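PDB 2HQY: phosphatidylglycerol lysyltransferase C-terminal domain-containing protein from Bacteroides thetaiotaomicron, which is of unknown function but binds coenzyme A and is probably an acyltransferase related to the phosphatidylglycerol lysyltransferases. Local coordinates for residues A[59-64]-A[90-95]; A[113-118]-A[290-295]; A[153-158]-A[209-214]. All coordinates share one frame; numbering follows the deposited sequence. Where two conformers were deposited one is given.

Interaction 1: A[59-64]-A[90-95]; sequences GEQLAY and NFCMLG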
ATOM      1  N   GLY A  59     -10.016  -3.194   6.287  1.00 24.57           N
ATOM      2  CA  GLY A  59     -11.244  -2.573   5.813  1.00 26.28           C
ATOM      3  C   GLY A  59     -11.681  -1.556   6.841  1.00 27.07           C
ATOM      4  O   GLY A  59     -10.874  -0.756   7.291  1.00 27.55           O
ATOM      5  N   GLU A  60     -12.947  -1.620   7.253  1.00 27.39           N
ATOM      6  CA  GLU A  60     -13.507  -0.716   8.273  1.00 27.44           C
ATOM      7  C   GLU A  60     -13.039  -0.983   9.716  1.00 27.51           C
ATOM      8  O   GLU A  60     -13.323  -0.187  10.634  1.00 27.86           O
ATOM      9  CB  GLU A  60     -15.040  -0.774   8.230  1.00 28.19           C
ATOM     10  N   GLN A  61     -12.358  -2.108   9.926  1.00 25.54           N
ATOM     11  CA  GLN A  61     -11.912  -2.508  11.247  1.00 24.73           C
ATOM     12  C   GLN A  61     -10.538  -1.894  11.567  1.00 23.28           C
ATOM     13  O   GLN A  61      -9.545  -2.206  10.882  1.00 23.93           O
ATOM     14  CB  GLN A  61     -11.826  -4.046  11.315  1.00 25.75           C
ATOM     15  CG  GLN A  61     -11.250  -4.620  12.640  1.00 29.02           C
ATOM     16  CD  GLN A  61     -12.208  -4.468  13.840  1.00 34.01           C
ATOM     17  OE1 GLN A  61     -11.920  -3.734  14.799  1.00 36.67           O
ATOM     18  NE2 GLN A  61     -13.349  -5.157  13.786  1.00 34.22           N
ATOM     19  N   LEU A  62     -10.479  -1.017  12.569  1.00 20.60           N
ATOM     20  CA  LEU A  62      -9.185  -0.538  13.084  1.00 18.90           C
ATOM     21  C   LEU A  62      -8.691  -1.606  14.037  1.00 18.28           C
ATOM     22  O   LEU A  62      -9.461  -2.065  14.902  1.00 16.35           O
ATOM     23  CB  LEU A  62      -9.344   0.777  13.864  1.00 19.12           C
ATOM     24  CG  LEU A  62      -8.101   1.283  14.632  1.00 19.21           C
ATOM     25  CD1 LEU A  62      -6.949   1.646  13.689  1.00 18.18           C
ATOM     26  CD2 LEU A  62      -8.472   2.466  15.492  1.00 19.69           C
ATOM     27  N   ALA A  63      -7.415  -1.989  13.923  1.00 17.65           N
ATOM     28  CA  ALA A  63      -6.890  -2.977  14.867  1.00 18.23           C
ATOM     29  C   ALA A  63      -5.440  -2.697  15.216  1.00 17.97           C
ATOM     30  O   ALA A  63      -4.719  -2.076  14.432  1.00 17.96           O
ATOM     31  CB  ALA A  63      -7.025  -4.376  14.309  1.00 19.01           C
ATOM     32  N   TYR A  64      -5.042  -3.138  16.408  1.00 16.05           N
ATOM     33  CA  TYR A  64      -3.651  -3.019  16.881  1.00 17.10           C
ATOM     34  C   TYR A  64      -3.141  -4.429  17.131  1.00 17.98           C
ATOM     35  O   TYR A  64      -3.927  -5.341  17.342  1.00 19.28           O
ATOM     36  CB  TYR A  64      -3.605  -2.185  18.185  1.00 16.24           C
ATOM     37  CG  TYR A  64      -4.157  -0.775  17.988  1.00 16.37           C
ATOM     38  CD1 TYR A  64      -3.303   0.311  17.727  1.00 15.39           C
ATOM     39  CD2 TYR A  64      -5.538  -0.528  18.033  1.00 17.02           C
ATOM     40  CE1 TYR A  64      -3.815   1.622  17.543  1.00 15.48           C
ATOM     41  CE2 TYR A  64      -6.054   0.781  17.854  1.00 15.56           C
ATOM     42  CZ  TYR A  64      -5.172   1.830  17.601  1.00 15.74           C
ATOM     43  OH  TYR A  64      -5.702   3.093  17.427  1.00 17.08           O
ATOM     44  N   ASN A  90     -13.796   1.498  18.521  0.50 21.03           N
ATOM     45  CA  ASN A  90     -13.501   0.695  19.691  0.50 20.70           C
ATOM     46  C   ASN A  90     -12.062   0.188  19.578  0.50 20.61           C
ATOM     47  O   ASN A  90     -11.492   0.138  18.480  0.50 20.22           O
ATOM     48  CB  ASN A  90     -14.482  -0.472  19.833  0.50 20.94           C
ATOM     49  CG  ASN A  90     -14.391  -1.140  21.195  0.50 20.64           C
ATOM     50  OD1 ASN A  90     -14.197  -0.471  22.211  0.50 21.52           O
ATOM     51  ND2 ASN A  90     -14.517  -2.462  21.223  0.50 19.94           N
ATOM     52  N   PHE A  91     -11.467  -0.147  20.716  1.00 20.15           N
ATOM     53  CA  PHE A  91     -10.122  -0.720  20.723  1.00 19.89           C
ATOM     54  C   PHE A  91     -10.214  -2.244  20.579  1.00 19.93           C
ATOM     55  O   PHE A  91     -10.895  -2.922  21.378  1.00 18.85           O
ATOM     56  CB  PHE A  91      -9.368  -0.334  22.001  1.00 19.59           C
ATOM     57  CG  PHE A  91      -8.004  -0.953  22.113  1.00 18.25           C
ATOM     58  CD1 PHE A  91      -6.965  -0.550  21.270  1.00 19.57           C
ATOM     59  CD2 PHE A  91      -7.747  -1.940  23.067  1.00 18.10           C
ATOM     60  CE1 PHE A  91      -5.691  -1.126  21.380  1.00 20.79           C
ATOM     61  CE2 PHE A  91      -6.481  -2.525  23.201  1.00 19.41           C
ATOM     62  CZ  PHE A  91      -5.435  -2.120  22.361  1.00 19.24           C
ATOM     63  N   CYS A  92      -9.535  -2.767  19.554  1.00 18.97           N
ATOM     64  CA  CYS A  92      -9.440  -4.202  19.311  1.00 19.02           C
ATOM     65  C   CYS A  92      -8.001  -4.527  18.978  1.00 19.28           C
ATOM     66  O   CYS A  92      -7.354  -3.802  18.183  1.00 18.14           O
ATOM     67  CB  CYS A  92     -10.323  -4.637  18.139  1.00 20.77           C
ATOM     68  SG  CYS A  92     -12.095  -4.545  18.473  1.00 26.32           S
ATOM     69  N   MET A  93      -7.521  -5.617  19.570  1.00 19.11           N
ATOM     70  CA  MET A  93      -6.165  -6.117  19.324  1.00 20.48           C
ATOM     71  C   MET A  93      -6.230  -7.454  18.652  1.00 22.65           C
ATOM     72  O   MET A  93      -7.134  -8.259  18.941  1.00 23.32           O
ATOM     73  CB  MET A  93      -5.394  -6.303  20.631  1.00 20.72           C
ATOM     74  CG  MET A  93      -4.573  -5.146  21.083  1.00 21.59           C
ATOM     75  SD  MET A  93      -3.723  -5.525  22.647  1.00 16.44           S
ATOM     76  CE  MET A  93      -5.034  -6.121  23.706  1.00 23.82           C
ATOM     77  N   LEU A  94      -5.249  -7.688  17.771  1.00 24.36           N
ATOM     78  CA  LEU A  94      -5.089  -8.946  17.030  1.00 26.45           C
ATOM     79  C   LEU A  94      -3.841  -9.708  17.486  1.00 27.51           C
ATOM     80  O   LEU A  94      -2.979  -9.154  18.203  1.00 28.48           O
ATOM     81  CB  LEU A  94      -4.997  -8.665  15.542  1.00 26.57           C
ATOM     82  CG  LEU A  94      -6.192  -8.029  14.856  1.00 27.52           C
ATOM     83  CD1 LEU A  94      -5.883  -7.845  13.377  1.00 30.75           C
ATOM     84  CD2 LEU A  94      -7.466  -8.844  15.030  1.00 30.01           C
ATOM     85  N   GLY A  95      -3.776 -10.996  17.112  1.00 28.81           N
ATOM     86  CA  GLY A  95      -2.590 -11.849  17.349  1.00 28.93           C
ATOM     87  C   GLY A  95      -2.329 -12.145  18.805  1.00 30.27           C
ATOM     88  O   GLY A  95      -1.190 -12.441  19.218  1.00 30.68           O
TER
HETATM   89  O   HOH W   1      -9.143  -0.790  17.484  1.00 24.28           O
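Asn90 O and Leu62 O are bridged by a water, which donates to Asn90 O at 2.7 Å and to Leu62 O at 2.9 Å, and accepts the Cys92 N-H at 2.9 Å, so three backbone groups of the two segments fix it. Next along, Phe91 has CG anti to its backbone N (chi1 177°), and the ring crosses that of Tyr64 with the planes 38° apart. The closest atoms are Phe91 CE1 and Tyr64 CD2, 3.4 Å apart, and Phe91 CD1 also bears on Tyr64 CD2. Both rings touch Leu80 of helix 73-87, and Asp83 of that helix holds Tyr64 OH. This helix links strands 61-69 and 92-96, so the contact is the parallel strand pair of a beta-alpha-beta unit, although the short segments diverge by 63°. Cys92 turns its carbonyl to the first strand: Cys92 O accepts Tyr64 N at 3.0 Å, lying in plane at the edge of the Tyr64 ring, and also meets the Ala63 CA-H. Its SG leads elsewhere, into the disulfide with Cys294. Met93 is the bridge partner of Tyr64, their side chains on the same face, with Met93 CA 3.1 Å from Tyr64 O. Leu94 N donates to that same Tyr64 O at 2.7 Å, almost in line with the C=O bond, so the backbone of Tyr64 grips the second strand on both sides of Met93. Leu94 also brings CD1 and CG against Ala63 CB, with CD1 3.8 Å from the methyl.

Interaction 2: A[113-118]-A[290-295]; sequences IFTEDR and KYMACL
Tyr291 offers one ring face to the aliphatic part of Glu116, and the two side chains cross at a slant. Glu116 CG sits 4.1 Å from the centroid of the Tyr291 ring, 16° off its normal and displaced toward the rim, a CH-pi contact; Glu116 CB comes to 3.6 Å from Tyr291 CE1. Glu116 CG is anti to its backbone N (chi1 -171°), and the chain bends at chi2. The carboxylate and ring planes are 49° apart. A water donates to Glu116 OE2 at 2.7 Å and to Asp117 O, and accepts from Lys290 N. An alanine in place of Tyr291 would probably leave the methylenes of Glu116 without the ring they rest on, and the carboxylate arm freer to swing. The same face of the sheet carries Phe114, whose CB stands 4.1 Å from Tyr291 CD1 while its CE1 presses on Ala293 CB at 3.6 Å. On the opposite face Thr115 and Met292 run side by side and point the same way, Thr115 OG1 being 3.7 Å from Met292 CB. Beneath the side chains the backbones form an antiparallel ladder: Ile113 and Cys294 exchange two hydrogen bonds, as do Thr115 and Met292, with Met292 N 2.8 Å from Thr115 O. Helix 98-107 packs on the face of Phe114 and Tyr291, its Arg101 touching both and its Leu104 touching Phe114. Strand 286-295 pairs with 112-116 along one edge here and with 92-96 along the other.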
ATOM      1  N   ILE A 113     -13.444  -8.704  25.468  1.00 26.27           N
ATOM      2  CA  ILE A 113     -14.137  -9.828  24.824  1.00 26.18           C
ATOM      3  C   ILE A 113     -13.142 -10.509  23.885  1.00 25.44           C
ATOM      4  O   ILE A 113     -12.558  -9.841  23.007  1.00 25.75           O
ATOM      5  CB  ILE A 113     -15.366  -9.386  23.991  1.00 26.05           C
ATOM      6  CG1 ILE A 113     -16.526  -8.995  24.897  1.00 28.46           C
ATOM      7  CG2 ILE A 113     -15.831 -10.525  23.063  1.00 26.73           C
ATOM      8  CD1 ILE A 113     -17.563  -8.078  24.218  1.00 30.41           C
ATOM      9  N   PHE A 114     -12.954 -11.822  24.057  1.00 24.93           N
ATOM     10  CA  PHE A 114     -12.018 -12.593  23.203  1.00 24.19           C
ATOM     11  C   PHE A 114     -12.752 -13.482  22.196  1.00 24.69           C
ATOM     12  O   PHE A 114     -13.586 -14.307  22.577  1.00 24.51           O
ATOM     13  CB  PHE A 114     -11.088 -13.483  24.040  1.00 24.19           C
ATOM     14  CG  PHE A 114     -10.182 -12.724  24.971  1.00 24.78           C
ATOM     15  CD1 PHE A 114      -8.954 -12.242  24.530  1.00 26.06           C
ATOM     16  CD2 PHE A 114     -10.552 -12.502  26.293  1.00 26.29           C
ATOM     17  CE1 PHE A 114      -8.110 -11.537  25.401  1.00 26.14           C
ATOM     18  CE2 PHE A 114      -9.715 -11.815  27.168  1.00 26.57           C
ATOM     19  CZ  PHE A 114      -8.496 -11.325  26.721  1.00 26.22           C
ATOM     20  N   THR A 115     -12.411 -13.340  20.921  1.00 24.88           N
ATOM     21  CA  THR A 115     -12.978 -14.172  19.855  1.00 25.28           C
ATOM     22  C   THR A 115     -11.842 -14.792  19.048  1.00 26.32           C
ATOM     23  O   THR A 115     -10.743 -14.240  18.980  1.00 26.37           O
ATOM     24  CB  THR A 115     -13.907 -13.355  18.928  1.00 25.47           C
ATOM     25  OG1 THR A 115     -13.165 -12.291  18.316  1.00 25.17           O
ATOM     26  CG2 THR A 115     -15.083 -12.767  19.707  1.00 24.75           C
ATOM     27  N   GLU A 116     -12.109 -15.937  18.436  1.00 27.13           N
ATOM     28  CA  GLU A 116     -11.070 -16.677  17.753  1.00 27.74           C
ATOM     29  C   GLU A 116     -11.666 -17.220  16.453  1.00 27.46           C
ATOM     30  O   GLU A 116     -12.851 -17.519  16.386  1.00 27.16           O
ATOM     31  CB  GLU A 116     -10.583 -17.797  18.684  1.00 28.41           C
ATOM     32  CG  GLU A 116      -9.354 -18.571  18.241  1.00 29.56           C
ATOM     33  CD  GLU A 116      -9.714 -19.847  17.512  1.00 30.65           C
ATOM     34  OE1 GLU A 116     -10.892 -20.276  17.625  1.00 31.65           O
ATOM     35  OE2 GLU A 116      -8.823 -20.420  16.829  1.00 30.50           O
ATOM     36  N   ASP A 117     -10.840 -17.306  15.419  1.00 26.99           N
ATOM     37  CA  ASP A 117     -11.259 -17.886  14.154  1.00 26.55           C
ATOM     38  C   ASP A 117     -10.156 -18.846  13.732  1.00 25.43           C
ATOM     39  O   ASP A 117      -9.048 -18.435  13.402  1.00 24.51           O
ATOM     40  CB  ASP A 117     -11.517 -16.790  13.100  1.00 27.33           C
ATOM     41  CG  ASP A 117     -12.109 -17.341  11.796  1.00 28.54           C
ATOM     42  OD1 ASP A 117     -12.003 -18.562  11.546  1.00 29.15           O
ATOM     43  OD2 ASP A 117     -12.694 -16.545  11.019  1.00 31.82           O
ATOM     44  N   ARG A 118     -10.473 -20.137  13.779  1.00 24.16           N
ATOM     45  CA  ARG A 118      -9.544 -21.202  13.454  1.00 22.72           C
ATOM     46  C   ARG A 118      -8.886 -21.035  12.054  1.00 22.18           C
ATOM     47  O   ARG A 118      -7.767 -21.500  11.825  1.00 21.24           O
ATOM     48  CB  ARG A 118     -10.300 -22.529  13.581  1.00 23.59           C
ATOM     49  CG  ARG A 118      -9.563 -23.757  13.140  1.00 23.01           C
ATOM     50  CD  ARG A 118      -8.292 -24.003  13.948  1.00 26.14           C
ATOM     51  NE  ARG A 118      -7.630 -25.223  13.481  1.00 26.49           N
ATOM     52  CZ  ARG A 118      -6.942 -25.314  12.344  1.00 28.54           C
ATOM     53  NH1 ARG A 118      -6.784 -24.234  11.567  1.00 27.52           N
ATOM     54  NH2 ARG A 118      -6.384 -26.475  11.996  1.00 24.09           N
ATOM     55  N   LYS A 290      -5.095 -17.551  17.308  1.00 21.20           N
ATOM     56  CA  LYS A 290      -4.915 -16.114  17.416  1.00 21.67           C
ATOM     57  C   LYS A 290      -6.232 -15.498  17.811  1.00 22.58           C
ATOM     58  O   LYS A 290      -7.249 -15.688  17.123  1.00 23.30           O
ATOM     59  CB  LYS A 290      -4.453 -15.521  16.102  1.00 20.83           C
ATOM     60  CG  LYS A 290      -3.163 -16.129  15.588  1.00 19.70           C
ATOM     61  CD  LYS A 290      -2.758 -15.495  14.273  1.00 21.09           C
ATOM     62  CE  LYS A 290      -1.577 -16.233  13.705  1.00 17.55           C
ATOM     63  NZ  LYS A 290      -1.269 -15.753  12.315  1.00 16.98           N
ATOM     64  N   TYR A 291      -6.220 -14.800  18.938  1.00 22.90           N
ATOM     65  CA  TYR A 291      -7.443 -14.166  19.419  1.00 23.71           C
ATOM     66  C   TYR A 291      -7.556 -12.727  18.996  1.00 23.86           C
ATOM     67  O   TYR A 291      -6.560 -12.033  18.799  1.00 23.45           O
ATOM     68  CB  TYR A 291      -7.581 -14.284  20.948  1.00 24.04           C
ATOM     69  CG  TYR A 291      -7.789 -15.700  21.392  1.00 24.85           C
ATOM     70  CD1 TYR A 291      -9.071 -16.184  21.666  1.00 23.53           C
ATOM     71  CD2 TYR A 291      -6.709 -16.568  21.519  1.00 24.72           C
ATOM     72  CE1 TYR A 291      -9.260 -17.498  22.056  1.00 25.81           C
ATOM     73  CE2 TYR A 291      -6.884 -17.871  21.897  1.00 26.26           C
ATOM     74  CZ  TYR A 291      -8.157 -18.336  22.160  1.00 25.78           C
ATOM     75  OH  TYR A 291      -8.312 -19.633  22.546  1.00 27.01           O
ATOM     76  N   MET A 292      -8.794 -12.283  18.843  1.00 24.10           N
ATOM     77  CA  MET A 292      -9.051 -10.860  18.802  1.00 25.11           C
ATOM     78  C   MET A 292      -9.580 -10.482  20.182  1.00 23.96           C
ATOM     79  O   MET A 292     -10.489 -11.136  20.717  1.00 24.72           O
ATOM     80  CB  MET A 292     -10.019 -10.487  17.680  1.00 24.81           C
ATOM     81  CG  MET A 292     -10.404  -8.980  17.679  1.00 25.94           C
ATOM     82  SD  MET A 292     -11.228  -8.406  16.175  1.00 28.72           S
ATOM     83  CE  MET A 292     -12.915  -8.806  16.557  1.00 24.95           C
ATOM     84  N   ALA A 293      -8.978  -9.451  20.766  1.00 23.41           N
ATOM     85  CA  ALA A 293      -9.367  -8.941  22.077  1.00 22.91           C
ATOM     86  C   ALA A 293      -9.933  -7.544  21.854  1.00 23.49           C
ATOM     87  O   ALA A 293      -9.203  -6.621  21.455  1.00 23.45           O
ATOM     88  CB  ALA A 293      -8.161  -8.893  23.006  1.00 22.22           C
ATOM     89  N   CYS A 294     -11.220  -7.405  22.087  1.00 23.81           N
ATOM     90  CA  CYS A 294     -11.900  -6.138  21.971  1.00 24.99           C
ATOM     91  C   CYS A 294     -12.375  -5.617  23.337  1.00 25.83           C
ATOM     92  O   CYS A 294     -12.910  -6.346  24.120  1.00 24.00           O
ATOM     93  CB  CYS A 294     -13.061  -6.229  21.010  1.00 24.67           C
ATOM     94  SG  CYS A 294     -12.609  -6.464  19.310  1.00 27.65           S
ATOM     95  N   LEU A 295     -12.134  -4.347  23.581  1.00 26.97           N
ATOM     96  CA  LEU A 295     -12.476  -3.741  24.843  1.00 29.33           C
ATOM     97  C   LEU A 295     -13.973  -3.811  24.955  1.00 30.96           C
ATOM     98  O   LEU A 295     -14.649  -3.476  24.037  1.00 31.24           O
ATOM     99  CB  LEU A 295     -12.034  -2.295  24.829  1.00 29.06           C
ATOM    100  CG  LEU A 295     -11.739  -1.597  26.115  1.00 30.06           C
ATOM    101  CD1 LEU A 295     -10.866  -2.386  26.973  1.00 30.07           C
ATOM    102  CD2 LEU A 295     -11.209  -0.252  25.885  1.00 29.56           C
TER
HETATM  103  O   HOH W   2      -7.065 -18.822  15.469  1.00 28.04           O

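Interaction 3: A[153-158]-A[209-214]; sequences PDYEYT and GILHVN
Leu211 CD1 packs against Tyr155 and Tyr157 of the facing segment. It butts against Tyr155 CD1 at 3.6 Å and also lies at the edge of the Tyr157 ring, near its plane, 4.1 Å from Tyr157 CB. Farther along, Val213 CG2 fits against Tyr155 CB. Tyr157 has CG anti to its backbone N (chi1 173°), and its ring reaches over the backbone at Gly209, where Tyr157 OH is 3.3 Å from Gly209 CA. The hollow exists because Gly209 has no side chain: a CB there would run into that hydroxyl. These bumps and hollows belong to the antiparallel pairing of strands 156-159 and 207-213; 207-213 pairs in turn with 216-227, also antiparallel, consistent with the antiparallel half of an acetyltransferase-like fold. Helix 245-256 lies against the tyrosine face, its Glu252 bonding Tyr155 OH and its Phe253 touching Tyr157. On the other face the His212 ring stands edge-on to the neighbouring strand. Glu156 O is doubly held by His212, taking the backbone N at 2.8 Å and ring ND1 at 3.2 Å; ND1 approaches from 45° above the carbonyl plane, though Glu156 O itself lies close to the plane of the imidazole. His212 NE2 is bonded to Glu167 in turn, so both nitrogens fix the rotation of the ring. Thr158 and Ile210 form the next hydrogen-bonded pair, Thr158 N reaching Ile210 O at 2.8 Å.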
ATOM      1  N   PRO A 153      15.173 -37.447 -11.858  1.00 24.28           N
ATOM      2  CA  PRO A 153      16.438 -37.731 -11.140  1.00 23.97           C
ATOM      3  C   PRO A 153      17.483 -36.611 -11.242  1.00 23.69           C
ATOM      4  O   PRO A 153      18.424 -36.564 -10.428  1.00 24.31           O
ATOM      5  CB  PRO A 153      16.954 -39.004 -11.822  1.00 24.33           C
ATOM      6  CG  PRO A 153      16.279 -39.029 -13.160  1.00 24.22           C
ATOM      7  CD  PRO A 153      14.957 -38.385 -12.988  1.00 24.17           C
ATOM      8  N   ASP A 154      17.314 -35.759 -12.250  1.00 22.38           N
ATOM      9  CA  ASP A 154      18.218 -34.664 -12.569  1.00 22.86           C
ATOM     10  C   ASP A 154      17.565 -33.280 -12.283  1.00 20.99           C
ATOM     11  O   ASP A 154      17.900 -32.236 -12.878  1.00 20.84           O
ATOM     12  CB  ASP A 154      18.558 -34.746 -14.042  1.00 24.41           C
ATOM     13  CG  ASP A 154      17.322 -34.711 -14.921  1.00 28.81           C
ATOM     14  OD1 ASP A 154      16.181 -34.750 -14.383  1.00 31.66           O
ATOM     15  OD2 ASP A 154      17.506 -34.681 -16.163  1.00 34.23           O
ATOM     16  N   TYR A 155      16.638 -33.271 -11.354  1.00 19.03           N
ATOM     17  CA  TYR A 155      16.072 -31.987 -10.926  1.00 17.71           C
ATOM     18  C   TYR A 155      17.186 -31.100 -10.332  1.00 17.07           C
ATOM     19  O   TYR A 155      18.254 -31.601  -9.926  1.00 16.09           O
ATOM     20  CB  TYR A 155      14.922 -32.241  -9.945  1.00 17.61           C
ATOM     21  CG  TYR A 155      15.343 -32.482  -8.495  1.00 18.06           C
ATOM     22  CD1 TYR A 155      15.533 -31.395  -7.616  1.00 19.30           C
ATOM     23  CD2 TYR A 155      15.532 -33.765  -8.009  1.00 22.09           C
ATOM     24  CE1 TYR A 155      15.913 -31.597  -6.280  1.00 18.69           C
ATOM     25  CE2 TYR A 155      15.901 -33.980  -6.675  1.00 20.84           C
ATOM     26  CZ  TYR A 155      16.106 -32.902  -5.836  1.00 18.79           C
ATOM     27  OH  TYR A 155      16.453 -33.129  -4.524  1.00 19.30           O
ATOM     28  N   GLU A 156      16.951 -29.786 -10.274  1.00 16.16           N
ATOM     29  CA  GLU A 156      17.928 -28.864  -9.716  1.00 16.91           C
ATOM     30  C   GLU A 156      17.234 -27.906  -8.763  1.00 17.14           C
ATOM     31  O   GLU A 156      16.295 -27.200  -9.166  1.00 17.94           O
ATOM     32  CB  GLU A 156      18.650 -28.069 -10.815  1.00 17.26           C
ATOM     33  CG  GLU A 156      19.608 -28.918 -11.716  1.00 17.13           C
ATOM     34  CD  GLU A 156      20.229 -28.125 -12.878  1.00 20.30           C
ATOM     35  OE1 GLU A 156      19.875 -26.956 -13.101  1.00 23.75           O
ATOM     36  OE2 GLU A 156      21.073 -28.670 -13.589  1.00 23.55           O
ATOM     37  N   TYR A 157      17.668 -27.914  -7.510  1.00 15.86           N
ATOM     38  CA  TYR A 157      17.243 -26.916  -6.538  1.00 14.81           C
ATOM     39  C   TYR A 157      18.304 -25.817  -6.446  1.00 14.85           C
ATOM     40  O   TYR A 157      19.518 -26.096  -6.331  1.00 14.50           O
ATOM     41  CB  TYR A 157      17.061 -27.557  -5.169  1.00 15.35           C
ATOM     42  CG  TYR A 157      16.771 -26.572  -4.058  1.00 14.78           C
ATOM     43  CD1 TYR A 157      15.454 -26.184  -3.763  1.00 13.84           C
ATOM     44  CD2 TYR A 157      17.797 -26.035  -3.281  1.00 15.37           C
ATOM     45  CE1 TYR A 157      15.177 -25.280  -2.746  1.00 14.36           C
ATOM     46  CE2 TYR A 157      17.521 -25.109  -2.263  1.00 14.47           C
ATOM     47  CZ  TYR A 157      16.208 -24.734  -2.011  1.00 13.29           C
ATOM     48  OH  TYR A 157      15.957 -23.843  -0.987  1.00 15.04           O
ATOM     49  N   THR A 158      17.855 -24.574  -6.500  1.00 13.85           N
ATOM     50  CA  THR A 158      18.735 -23.423  -6.364  0.50 14.75           C
ATOM     51  C   THR A 158      18.172 -22.440  -5.338  1.00 14.87           C
ATOM     52  O   THR A 158      16.931 -22.295  -5.245  1.00 16.03           O
ATOM     53  CB  THR A 158      18.897 -22.664  -7.704  0.50 15.31           C
ATOM     54  OG1 THR A 158      17.608 -22.466  -8.303  0.50 16.18           O
ATOM     55  CG2 THR A 158      19.820 -23.412  -8.674  0.50 14.89           C
ATOM     56  N   GLY A 209      14.107 -20.582  -2.186  1.00 10.44           N
ATOM     57  CA  GLY A 209      14.626 -21.686  -3.039  1.00 12.42           C
ATOM     58  C   GLY A 209      13.737 -21.835  -4.264  1.00 11.23           C
ATOM     59  O   GLY A 209      12.563 -21.367  -4.282  1.00 11.60           O
ATOM     60  N   ILE A 210      14.298 -22.472  -5.286  1.00 11.34           N
ATOM     61  CA  ILE A 210      13.649 -22.690  -6.570  1.00 11.47           C
ATOM     62  C   ILE A 210      13.946 -24.129  -7.010  1.00 12.27           C
ATOM     63  O   ILE A 210      15.059 -24.622  -6.831  1.00 13.09           O
ATOM     64  CB  ILE A 210      14.222 -21.713  -7.639  1.00 11.27           C
ATOM     65  CG1 ILE A 210      13.892 -20.263  -7.280  1.00 11.24           C
ATOM     66  CG2 ILE A 210      13.645 -22.022  -8.997  1.00 12.73           C
ATOM     67  CD1 ILE A 210      14.763 -19.235  -8.088  1.00 11.01           C
ATOM     68  N   LEU A 211      12.928 -24.796  -7.536  1.00 13.15           N
ATOM     69  CA  LEU A 211      13.060 -26.115  -8.113  1.00 15.81           C
ATOM     70  C   LEU A 211      12.932 -25.993  -9.638  1.00 15.88           C
ATOM     71  O   LEU A 211      12.012 -25.323 -10.149  1.00 14.66           O
ATOM     72  CB  LEU A 211      11.946 -26.997  -7.526  1.00 16.53           C
ATOM     73  CG  LEU A 211      12.190 -28.489  -7.414  1.00 20.94           C
ATOM     74  CD1 LEU A 211      13.410 -28.755  -6.507  1.00 22.71           C
ATOM     75  CD2 LEU A 211      10.902 -29.177  -6.933  1.00 19.52           C
ATOM     76  N   HIS A 212      13.869 -26.619 -10.359  1.00 16.27           N
ATOM     77  CA  HIS A 212      13.810 -26.709 -11.806  1.00 17.78           C
ATOM     78  C   HIS A 212      13.729 -28.184 -12.228  1.00 18.24           C
ATOM     79  O   HIS A 212      14.403 -29.052 -11.637  1.00 16.38           O
ATOM     80  CB  HIS A 212      15.057 -26.111 -12.413  1.00 17.83           C
ATOM     81  CG  HIS A 212      15.347 -24.719 -11.963  1.00 21.11           C
ATOM     82  ND1 HIS A 212      16.100 -24.435 -10.835  1.00 24.20           N
ATOM     83  CD2 HIS A 212      15.016 -23.530 -12.513  1.00 20.53           C
ATOM     84  CE1 HIS A 212      16.204 -23.121 -10.716  1.00 25.60           C
ATOM     85  NE2 HIS A 212      15.560 -22.551 -11.724  1.00 24.83           N
ATOM     86  N   VAL A 213      12.876 -28.454 -13.212  1.00 19.41           N
ATOM     87  CA  VAL A 213      12.777 -29.787 -13.830  1.00 21.56           C
ATOM     88  C   VAL A 213      12.801 -29.599 -15.345  1.00 22.90           C
ATOM     89  O   VAL A 213      12.151 -28.694 -15.878  1.00 23.06           O
ATOM     90  CB  VAL A 213      11.480 -30.528 -13.392  1.00 21.79           C
ATOM     91  CG1 VAL A 213      11.275 -31.800 -14.221  1.00 22.51           C
ATOM     92  CG2 VAL A 213      11.531 -30.891 -11.916  1.00 21.43           C
ATOM     93  N   ASN A 214      13.565 -30.451 -16.027  1.00 25.03           N
ATOM     94  CA  ASN A 214      13.736 -30.377 -17.476  1.00 26.71           C
ATOM     95  C   ASN A 214      13.953 -28.956 -18.004  1.00 27.06           C
ATOM     96  O   ASN A 214      13.331 -28.569 -18.983  1.00 28.12           O
ATOM     97  CB  ASN A 214      12.547 -31.053 -18.190  1.00 27.56           C
ATOM     98  CG  ASN A 214      12.364 -32.521 -17.783  1.00 29.38           C
ATOM     99  OD1 ASN A 214      13.333 -33.261 -17.543  1.00 29.75           O
ATOM    100  ND2 ASN A 214      11.110 -32.945 -17.709  1.00 31.58           N
TER
HETATM  101  O   HOH W   3      15.300 -32.152 -14.812  1.00 36.38           O

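Interactions 1 and 2 adjoin, their centres about 10 Å apart, because strands 92-96 and 286-295 are neighbours. The disulfide Cys92 SG–Cys294 SG, 2.2 Å long, ties them covalently; beside it Met93 N lies 2.7 Å from Ala293 O, a probable hydrogen bond, and Leu94 CD2 packs on Met292 SD. Interaction 3 stands on the opposite side of the chain's centre, about 43 Å from interaction 1 and 42 Å from interaction 2, centre to centre, and touches neither. Coenzyme A lies between these ends, about 13 Å from the side chains of Asp117 in interaction 2 and Leu211 in interaction 3. Leu211 is also about 8 Å from the side chain of the CoA-binding Tyr246.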